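Local atomic coordinates of DUF3836 domain-containing protein (Bacteroides vulgatus, PDB entry 4R8O), a protein that is of unknown function but folds as a single-layer antiparallel beta sheet, of a kind evolved from beta-hairpin repeats. Residues S21-K26 with Y35-Y40; R48-A53 with C68-Y73. All blocks are in the same frame, centred on the assembly; numbering follows the deposited sequence.

Contact 1: residues S21-K26 with Y35-Y40; sequences SETIFK and YMKHNY
Residues 21-26 and 35-40 lie on the antiparallel arms of a beta hairpin, strands 18-28 and 31-42, whose ladder is broken by a classic beta bulge in which Tyr35 and Met36 both face Ile24. The carbonyl oxygen Ile24 O accepts two bonds, from Tyr35 N at 3.0 Å in the carbonyl plane and from Met36 N at 3.2 Å above it. Tyr35 leaves its backbone toward the other strand, its CB 3.3 Å from Ile24 O; CG then stands anti to the backbone N (chi1 -176°). CG, CD1, CE1 and CZ pass beneath Lys26, whose CE sits over one ring face, 3.7 Å from Tyr35 CE1. Lys26 NZ adds an off-centre cation-pi contact, and the tip, Tyr35 OH, bonds a water at 2.6 Å that also weakly meets Lys26 NZ. At the other end, the Tyr40 ring turns its edge to Ser21 N and Glu22 CB and makes a cation-pi contact with Arg48. An alanine at Tyr40 would probably loosen this end of the hairpin, losing both. Strand 8-15 flanks 21-26 through backbone bonds from Ser21, Thr23 and Phe25, while strand 48-57 lies beyond 35-40 and bonds Tyr35 through Trp56.

Contact 2: residues R48-A53 with C68-Y73; sequences RTEDEA and CIRYTY
A beta hairpin of the single-layer sheet, strands 48-57 and 62-73, pairs 48-53 with 68-73 in antiparallel register. At Arg48 the backbone carries the contact: Tyr73 OH donates to Arg48 O at 2.7 Å, on a lone pair and in the carbonyl plane, so a side-chain hydroxyl bonds the main chain here. Arg48 O also lies 3.6 Å from Tyr71 CB. The guanidinium of Arg48 reaches back to Tyr42 OH through NH2. Thr49 O accepts a hydrogen bond from Tyr71 N at 2.9 Å, the donor standing above the carbonyl plane. Glu50 follows, opposite Arg70 in a non-hydrogen-bonded pair. Its chain is extended, with CG anti to the backbone N (chi1 -152°), which lays Glu50 CG 3.4 Å from Cys68 SG and leaves the carboxylate alongside Arg70. The salt bridge between them is long, Glu50 OE1 to Arg70 NE 3.9 Å, and the oxygen stands well out of the guanidinium plane, so it is electrostatic and no N-H points at the acid. Asp51 and Ile69 form the hydrogen-bonded pair, yet both bonds are weak; the Asp51 side chain emerges on the sheet face it shares with Ile69, beside the edge of the Tyr71 ring, and is hydrogen-bonded through OD1 to His38 ND1 of the adjoining strand. Its other oxygen, Asp51 OD2, lies 4.2 Å from Ile69 CD1. Glu52 sends OE2 to Tyr92 OH on strand 91-102, and its CB packs on the Cys68 thiol, whose SG also lies in plane at the edge of the Arg70 guanidinium and stands 4.1 Å from Glu52 CA.

How the contacts relate
From the N terminus, the chain first closes contact 1, returning from 21-26 to 35-40 after eight intervening residues; only then does it open contact 2, where 48-53 meets 68-73 across a longer excursion of fourteen. The two loops lie in series, neither nesting nor crossing, as expected of successive hairpins. Their centres are about 15 Å apart, but strands 31-42 and 48-57 are neighbours, so the second arm of contact 1 directly adjoins the first arm of contact 2. A probable backbone hydrogen bond from Asn39 N to Glu52 O (2.8 Å) continues the sheet from one hairpin to the next, and CE of Met36, a selenomethionine, packs on Ala53 CB across the same seam.

Contact 1: residues S21-K26 with Y35-Y40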
ATOM      1  N   SER A  21       0.473  -6.960   5.945  1.00 60.02           N
ATOM      2  CA  SER A  21      -0.098  -7.007   4.638  1.00 62.54           C
ATOM      3  C   SER A  21      -1.602  -7.167   4.724  1.00 65.32           C
ATOM      4  O   SER A  21      -2.130  -7.713   5.702  1.00 64.00           O
ATOM      5  CB  SER A  21       0.488  -8.190   3.877  1.00 62.42           C
ATOM      6  OG  SER A  21      -0.172  -8.391   2.630  1.00 69.08           O
ATOM      7  N   GLU A  22      -2.273  -6.738   3.667  1.00 63.06           N
ATOM      8  CA  GLU A  22      -3.700  -6.946   3.534  1.00 62.37           C
ATOM      9  C   GLU A  22      -4.066  -7.129   2.067  1.00 58.92           C
ATOM     10  O   GLU A  22      -3.579  -6.417   1.209  1.00 62.06           O
ATOM     11  CB  GLU A  22      -4.411  -5.763   4.104  1.00 66.04           C
ATOM     12  CG  GLU A  22      -5.881  -5.989   4.265  1.00 71.58           C
ATOM     13  CD  GLU A  22      -6.626  -4.704   4.390  1.00 74.36           C
ATOM     14  OE1 GLU A  22      -6.558  -3.903   3.439  1.00 88.33           O
ATOM     15  OE2 GLU A  22      -7.267  -4.497   5.429  1.00 76.40           O
ATOM     16  N   THR A  23      -4.954  -8.060   1.793  1.00 61.34           N
ATOM     17  CA  THR A  23      -5.338  -8.370   0.432  1.00 59.54           C
ATOM     18  C   THR A  23      -6.827  -8.034   0.279  1.00 61.29           C
ATOM     19  O   THR A  23      -7.628  -8.270   1.184  1.00 62.29           O
ATOM     20  CB  THR A  23      -5.039  -9.826   0.140  1.00 57.86           C
ATOM     21  OG1 THR A  23      -3.683 -10.108   0.508  1.00 60.74           O
ATOM     22  CG2 THR A  23      -5.204 -10.125  -1.318  1.00 60.02           C
ATOM     23  N   ILE A  24      -7.175  -7.470  -0.871  1.00 61.93           N
ATOM     24  CA  ILE A  24      -8.552  -7.068  -1.156  1.00 67.14           C
ATOM     25  C   ILE A  24      -8.943  -7.830  -2.401  1.00 63.71           C
ATOM     26  O   ILE A  24      -8.145  -7.952  -3.350  1.00 61.59           O
ATOM     27  CB  ILE A  24      -8.733  -5.542  -1.315  1.00 68.82           C
ATOM     28  CG1 ILE A  24      -8.090  -4.808  -0.127  1.00 71.18           C
ATOM     29  CG2 ILE A  24     -10.213  -5.177  -1.359  1.00 69.68           C
ATOM     30  CD1 ILE A  24      -7.895  -3.312  -0.330  1.00 70.35           C
ATOM     31  N   PHE A  25     -10.146  -8.388  -2.367  1.00 59.64           N
ATOM     32  CA  PHE A  25     -10.647  -9.178  -3.462  1.00 60.47           C
ATOM     33  C   PHE A  25     -12.008  -8.655  -3.885  1.00 65.84           C
ATOM     34  O   PHE A  25     -12.680  -7.962  -3.125  1.00 61.69           O
ATOM     35  CB  PHE A  25     -10.896 -10.622  -3.049  1.00 58.89           C
ATOM     36  CG  PHE A  25      -9.782 -11.295  -2.304  1.00 57.38           C
ATOM     37  CD1 PHE A  25      -9.724 -11.238  -0.906  1.00 57.44           C
ATOM     38  CD2 PHE A  25      -8.875 -12.137  -2.971  1.00 57.28           C
ATOM     39  CE1 PHE A  25      -8.728 -11.918  -0.193  1.00 59.08           C
ATOM     40  CE2 PHE A  25      -7.889 -12.846  -2.242  1.00 55.85           C
ATOM     41  CZ  PHE A  25      -7.798 -12.712  -0.859  1.00 53.14           C
ATOM     42  N   LYS A  26     -12.414  -9.058  -5.085  1.00 72.85           N
ATOM     43  CA  LYS A  26     -13.806  -8.995  -5.524  1.00 77.38           C
ATOM     44  C   LYS A  26     -14.333 -10.437  -5.492  1.00 84.03           C
ATOM     45  O   LYS A  26     -13.550 -11.392  -5.606  1.00 82.66           O
ATOM     46  CB  LYS A  26     -13.883  -8.430  -6.932  1.00 76.11           C
ATOM     47  CG  LYS A  26     -13.393  -6.986  -7.051  1.00 82.66           C
ATOM     48  CD  LYS A  26     -13.421  -6.502  -8.495  1.00 85.86           C
ATOM     49  CE  LYS A  26     -13.199  -4.999  -8.615  1.00 87.47           C
ATOM     50  NZ  LYS A  26     -13.224  -4.589 -10.047  1.00 88.37           N
ATOM     51  N   TYR A  35      -7.650  -8.380  -6.231  1.00 69.61           N
ATOM     52  CA  TYR A  35      -7.837  -7.014  -6.713  1.00 70.38           C
ATOM     53  C   TYR A  35      -6.745  -6.014  -6.362  1.00 69.81           C
ATOM     54  O   TYR A  35      -6.192  -5.348  -7.250  1.00 63.24           O
ATOM     55  CB  TYR A  35      -9.149  -6.510  -6.188  1.00 73.92           C
ATOM     56  CG  TYR A  35      -9.497  -5.161  -6.687  1.00 77.59           C
ATOM     57  CD1 TYR A  35      -9.449  -4.859  -8.058  1.00 81.68           C
ATOM     58  CD2 TYR A  35      -9.891  -4.170  -5.807  1.00 84.54           C
ATOM     59  CE1 TYR A  35      -9.782  -3.607  -8.521  1.00 84.14           C
ATOM     60  CE2 TYR A  35     -10.250  -2.918  -6.267  1.00 83.68           C
ATOM     61  CZ  TYR A  35     -10.196  -2.642  -7.621  1.00 83.88           C
ATOM     62  OH  TYR A  35     -10.533  -1.400  -8.079  1.00 87.90           O
HETATM   63  N   MSE A  36      -6.455  -5.910  -5.074  1.00 67.01           N
HETATM   64  CA  MSE A  36      -5.406  -5.034  -4.590  1.00 66.55           C
HETATM   65  C   MSE A  36      -4.723  -5.631  -3.381  1.00 64.42           C
HETATM   66  O   MSE A  36      -5.331  -6.374  -2.640  1.00 66.96           O
HETATM   67  CB  MSE A  36      -6.149  -3.716  -4.374  1.00 67.22           C
HETATM   68  CG  MSE A  36      -5.338  -2.706  -3.603  1.00 71.43           C
HETATM   69 SE   MSE A  36      -5.704  -0.828  -4.044  0.75 83.81          SE
HETATM   70  CE  MSE A  36      -4.369  -0.504  -2.714  1.00 75.83           C
ATOM     71  N   LYS A  37      -3.461  -5.285  -3.149  1.00 66.23           N
ATOM     72  CA  LYS A  37      -2.690  -5.806  -1.993  1.00 59.64           C
ATOM     73  C   LYS A  37      -1.916  -4.669  -1.403  1.00 59.28           C
ATOM     74  O   LYS A  37      -1.219  -3.947  -2.124  1.00 60.60           O
ATOM     75  CB  LYS A  37      -1.728  -6.885  -2.458  1.00 63.17           C
ATOM     76  CG  LYS A  37      -1.076  -7.700  -1.346  1.00 63.75           C
ATOM     77  CD  LYS A  37      -0.123  -8.701  -1.955  1.00 61.55           C
ATOM     78  CE  LYS A  37       0.644  -9.469  -0.898  1.00 68.15           C
ATOM     79  NZ  LYS A  37       1.949  -9.935  -1.426  1.00 71.20           N
ATOM     80  N   HIS A  38      -2.056  -4.474  -0.101  1.00 57.58           N
ATOM     81  CA  HIS A  38      -1.337  -3.414   0.587  1.00 55.90           C
ATOM     82  C   HIS A  38      -0.232  -4.064   1.393  1.00 53.24           C
ATOM     83  O   HIS A  38      -0.511  -4.925   2.208  1.00 55.26           O
ATOM     84  CB  HIS A  38      -2.231  -2.709   1.566  1.00 59.55           C
ATOM     85  CG  HIS A  38      -3.133  -1.682   0.976  1.00 59.39           C
ATOM     86  ND1 HIS A  38      -2.681  -0.437   0.611  1.00 58.86           N
ATOM     87  CD2 HIS A  38      -4.479  -1.665   0.805  1.00 61.49           C
ATOM     88  CE1 HIS A  38      -3.708   0.297   0.213  1.00 62.08           C
ATOM     89  NE2 HIS A  38      -4.814  -0.423   0.325  1.00 57.18           N
ATOM     90  N   ASN A  39       1.002  -3.648   1.200  1.00 52.76           N
ATOM     91  CA  ASN A  39       2.127  -4.175   1.998  1.00 44.68           C
ATOM     92  C   ASN A  39       2.605  -3.026   2.864  1.00 44.36           C
ATOM     93  O   ASN A  39       2.937  -1.982   2.346  1.00 39.81           O
ATOM     94  CB  ASN A  39       3.194  -4.651   1.052  1.00 45.53           C
ATOM     95  CG  ASN A  39       2.667  -5.727   0.088  1.00 49.22           C
ATOM     96  OD1 ASN A  39       2.080  -6.732   0.530  1.00 60.07           O
ATOM     97  ND2 ASN A  39       2.848  -5.523  -1.218  1.00 47.05           N
ATOM     98  N   TYR A  40       2.589  -3.225   4.183  1.00 47.62           N
ATOM     99  CA  TYR A  40       2.908  -2.206   5.175  1.00 49.09           C
ATOM    100  C   TYR A  40       4.255  -2.451   5.873  1.00 48.11           C
ATOM    101  O   TYR A  40       4.591  -3.594   6.114  1.00 50.36           O
ATOM    102  CB  TYR A  40       1.850  -2.255   6.269  1.00 51.54           C
ATOM    103  CG  TYR A  40       0.467  -2.095   5.769  1.00 52.34           C
ATOM    104  CD1 TYR A  40       0.021  -0.865   5.335  1.00 56.36           C
ATOM    105  CD2 TYR A  40      -0.417  -3.165   5.755  1.00 56.55           C
ATOM    106  CE1 TYR A  40      -1.279  -0.699   4.877  1.00 60.27           C
ATOM    107  CE2 TYR A  40      -1.717  -3.027   5.302  1.00 54.51           C
ATOM    108  CZ  TYR A  40      -2.147  -1.789   4.860  1.00 60.94           C
ATOM    109  OH  TYR A  40      -3.425  -1.636   4.384  1.00 59.08           O
TER
HETATM  110  O   HOH W   1     -12.760  -1.392  -9.495  1.00 77.25           O

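Contact 2: residues R48-A53 with C68-Y73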
ATOM      1  N   ARG A  48       3.461   3.164  11.434  1.00 56.62           N
ATOM      2  CA  ARG A  48       3.462   2.746  10.077  1.00 55.51           C
ATOM      3  C   ARG A  48       4.285   3.703   9.235  1.00 54.10           C
ATOM      4  O   ARG A  48       4.114   4.911   9.320  1.00 49.76           O
ATOM      5  CB  ARG A  48       2.047   2.688   9.532  1.00 59.66           C
ATOM      6  CG  ARG A  48       1.980   2.120   8.118  1.00 58.77           C
ATOM      7  CD  ARG A  48       0.541   1.901   7.717  1.00 64.10           C
ATOM      8  NE  ARG A  48      -0.014   0.692   8.356  1.00 65.06           N
ATOM      9  CZ  ARG A  48      -1.316   0.405   8.487  1.00 66.93           C
ATOM     10  NH1 ARG A  48      -2.266   1.253   8.061  1.00 66.66           N
ATOM     11  NH2 ARG A  48      -1.685  -0.736   9.084  1.00 61.07           N
ATOM     12  N   THR A  49       5.107   3.137   8.358  1.00 54.08           N
ATOM     13  CA  THR A  49       6.031   3.917   7.528  1.00 53.77           C
ATOM     14  C   THR A  49       5.770   3.863   6.050  1.00 49.70           C
ATOM     15  O   THR A  49       5.976   4.862   5.368  1.00 57.60           O
ATOM     16  CB  THR A  49       7.447   3.481   7.857  1.00 53.94           C
ATOM     17  OG1 THR A  49       7.802   4.200   9.036  1.00 49.77           O
ATOM     18  CG2 THR A  49       8.447   3.834   6.778  1.00 63.79           C
ATOM     19  N   GLU A  50       5.368   2.716   5.544  1.00 48.70           N
ATOM     20  CA  GLU A  50       4.993   2.581   4.135  1.00 46.23           C
ATOM     21  C   GLU A  50       3.617   1.986   4.044  1.00 45.08           C
ATOM     22  O   GLU A  50       3.065   1.483   5.004  1.00 44.61           O
ATOM     23  CB  GLU A  50       5.959   1.654   3.426  1.00 46.96           C
ATOM     24  CG  GLU A  50       6.159   1.878   1.934  1.00 47.21           C
ATOM     25  CD  GLU A  50       7.400   1.145   1.492  1.00 47.81           C
ATOM     26  OE1 GLU A  50       8.524   1.557   1.903  1.00 57.10           O
ATOM     27  OE2 GLU A  50       7.268   0.113   0.816  1.00 52.74           O
ATOM     28  N   ASP A  51       3.069   2.062   2.855  1.00 46.95           N
ATOM     29  CA  ASP A  51       1.820   1.424   2.513  1.00 49.43           C
ATOM     30  C   ASP A  51       1.876   1.273   1.022  1.00 44.01           C
ATOM     31  O   ASP A  51       1.363   2.110   0.307  1.00 45.80           O
ATOM     32  CB  ASP A  51       0.618   2.310   2.954  1.00 52.40           C
ATOM     33  CG  ASP A  51      -0.736   1.815   2.422  1.00 57.66           C
ATOM     34  OD1 ASP A  51      -0.757   0.868   1.610  1.00 59.60           O
ATOM     35  OD2 ASP A  51      -1.792   2.372   2.834  1.00 64.62           O
ATOM     36  N   GLU A  52       2.512   0.216   0.575  1.00 42.44           N
ATOM     37  CA  GLU A  52       2.644  -0.062  -0.846  1.00 46.47           C
ATOM     38  C   GLU A  52       1.353  -0.679  -1.358  1.00 46.26           C
ATOM     39  O   GLU A  52       0.898  -1.691  -0.843  1.00 55.65           O
ATOM     40  CB  GLU A  52       3.800  -1.029  -1.066  1.00 47.90           C
ATOM     41  CG  GLU A  52       4.191  -1.180  -2.509  1.00 54.01           C
ATOM     42  CD  GLU A  52       5.223  -2.260  -2.725  1.00 57.49           C
ATOM     43  OE1 GLU A  52       5.866  -2.724  -1.753  1.00 75.36           O
ATOM     44  OE2 GLU A  52       5.413  -2.645  -3.881  1.00 57.32           O
ATOM     45  N   ALA A  53       0.804  -0.101  -2.407  1.00 51.18           N
ATOM     46  CA  ALA A  53      -0.519  -0.471  -2.966  1.00 46.96           C
ATOM     47  C   ALA A  53      -0.312  -1.124  -4.302  1.00 48.89           C
ATOM     48  O   ALA A  53       0.029  -0.435  -5.262  1.00 53.03           O
ATOM     49  CB  ALA A  53      -1.326   0.784  -3.152  1.00 49.21           C
ATOM     50  N   CYS A  68       2.574   4.092  -3.707  1.00 51.10           N
ATOM     51  CA  CYS A  68       3.272   3.832  -2.434  1.00 48.31           C
ATOM     52  C   CYS A  68       3.280   5.126  -1.661  1.00 49.22           C
ATOM     53  O   CYS A  68       3.653   6.159  -2.195  1.00 55.71           O
ATOM     54  CB  CYS A  68       4.685   3.416  -2.711  1.00 50.64           C
ATOM     55  SG  CYS A  68       5.582   2.787  -1.295  1.00 55.06           S
ATOM     56  N   ILE A  69       2.817   5.060  -0.432  1.00 47.93           N
ATOM     57  CA  ILE A  69       2.765   6.179   0.477  1.00 48.51           C
ATOM     58  C   ILE A  69       3.769   5.949   1.594  1.00 49.37           C
ATOM     59  O   ILE A  69       3.907   4.824   2.071  1.00 50.94           O
ATOM     60  CB  ILE A  69       1.427   6.239   1.181  1.00 52.22           C
ATOM     61  CG1 ILE A  69       0.273   6.160   0.164  1.00 60.17           C
ATOM     62  CG2 ILE A  69       1.344   7.512   1.996  1.00 57.56           C
ATOM     63  CD1 ILE A  69      -1.088   5.926   0.804  1.00 59.73           C
ATOM     64  N   ARG A  70       4.417   7.023   2.035  1.00 53.54           N
ATOM     65  CA  ARG A  70       5.468   6.977   3.058  1.00 48.19           C
ATOM     66  C   ARG A  70       5.188   8.041   4.078  1.00 47.60           C
ATOM     67  O   ARG A  70       4.852   9.154   3.703  1.00 50.79           O
ATOM     68  CB  ARG A  70       6.832   7.164   2.422  1.00 45.73           C
ATOM     69  CG  ARG A  70       7.168   5.936   1.581  1.00 47.82           C
ATOM     70  CD  ARG A  70       8.628   5.772   1.136  1.00 41.97           C
ATOM     71  NE  ARG A  70       8.590   4.892  -0.026  1.00 40.35           N
ATOM     72  CZ  ARG A  70       9.545   4.717  -0.945  1.00 47.03           C
ATOM     73  NH1 ARG A  70      10.730   5.328  -0.868  1.00 53.14           N
ATOM     74  NH2 ARG A  70       9.312   3.886  -1.970  1.00 45.16           N
ATOM     75  N   TYR A  71       5.258   7.673   5.352  1.00 43.96           N
ATOM     76  CA  TYR A  71       4.845   8.546   6.449  1.00 47.37           C
ATOM     77  C   TYR A  71       6.062   8.878   7.270  1.00 51.40           C
ATOM     78  O   TYR A  71       6.915   8.011   7.480  1.00 51.47           O
ATOM     79  CB  TYR A  71       3.821   7.839   7.303  1.00 47.94           C
ATOM     80  CG  TYR A  71       2.510   7.449   6.599  1.00 48.42           C
ATOM     81  CD1 TYR A  71       1.467   8.375   6.440  1.00 51.19           C
ATOM     82  CD2 TYR A  71       2.288   6.136   6.146  1.00 50.68           C
ATOM     83  CE1 TYR A  71       0.255   8.020   5.837  1.00 52.97           C
ATOM     84  CE2 TYR A  71       1.070   5.770   5.540  1.00 49.33           C
ATOM     85  CZ  TYR A  71       0.064   6.720   5.395  1.00 54.01           C
ATOM     86  OH  TYR A  71      -1.144   6.390   4.825  1.00 66.89           O
ATOM     87  N   THR A  72       6.177  10.146   7.661  1.00 54.93           N
ATOM     88  CA  THR A  72       7.272  10.626   8.481  1.00 55.58           C
ATOM     89  C   THR A  72       6.697  11.374   9.652  1.00 61.12           C
ATOM     90  O   THR A  72       5.773  12.186   9.495  1.00 58.10           O
ATOM     91  CB  THR A  72       8.146  11.552   7.679  1.00 61.18           C
ATOM     92  OG1 THR A  72       8.549  10.865   6.489  1.00 62.12           O
ATOM     93  CG2 THR A  72       9.369  11.987   8.489  1.00 63.35           C
ATOM     94  N   TYR A  73       7.259  11.113  10.821  1.00 64.58           N
ATOM     95  CA  TYR A  73       6.737  11.644  12.053  1.00 71.96           C
ATOM     96  C   TYR A  73       7.754  12.632  12.585  1.00 79.93           C
ATOM     97  O   TYR A  73       8.876  12.255  12.893  1.00 82.99           O
ATOM     98  CB  TYR A  73       6.438  10.513  13.038  1.00 73.44           C
ATOM     99  CG  TYR A  73       5.453   9.497  12.480  1.00 72.07           C
ATOM    100  CD1 TYR A  73       4.085   9.765  12.450  1.00 74.51           C
ATOM    101  CD2 TYR A  73       5.895   8.272  11.957  1.00 74.28           C
ATOM    102  CE1 TYR A  73       3.179   8.837  11.939  1.00 72.36           C
ATOM    103  CE2 TYR A  73       5.003   7.343  11.430  1.00 68.63           C
ATOM    104  CZ  TYR A  73       3.644   7.634  11.411  1.00 70.82           C
ATOM    105  OH  TYR A  73       2.769   6.713  10.893  1.00 59.02           O
TER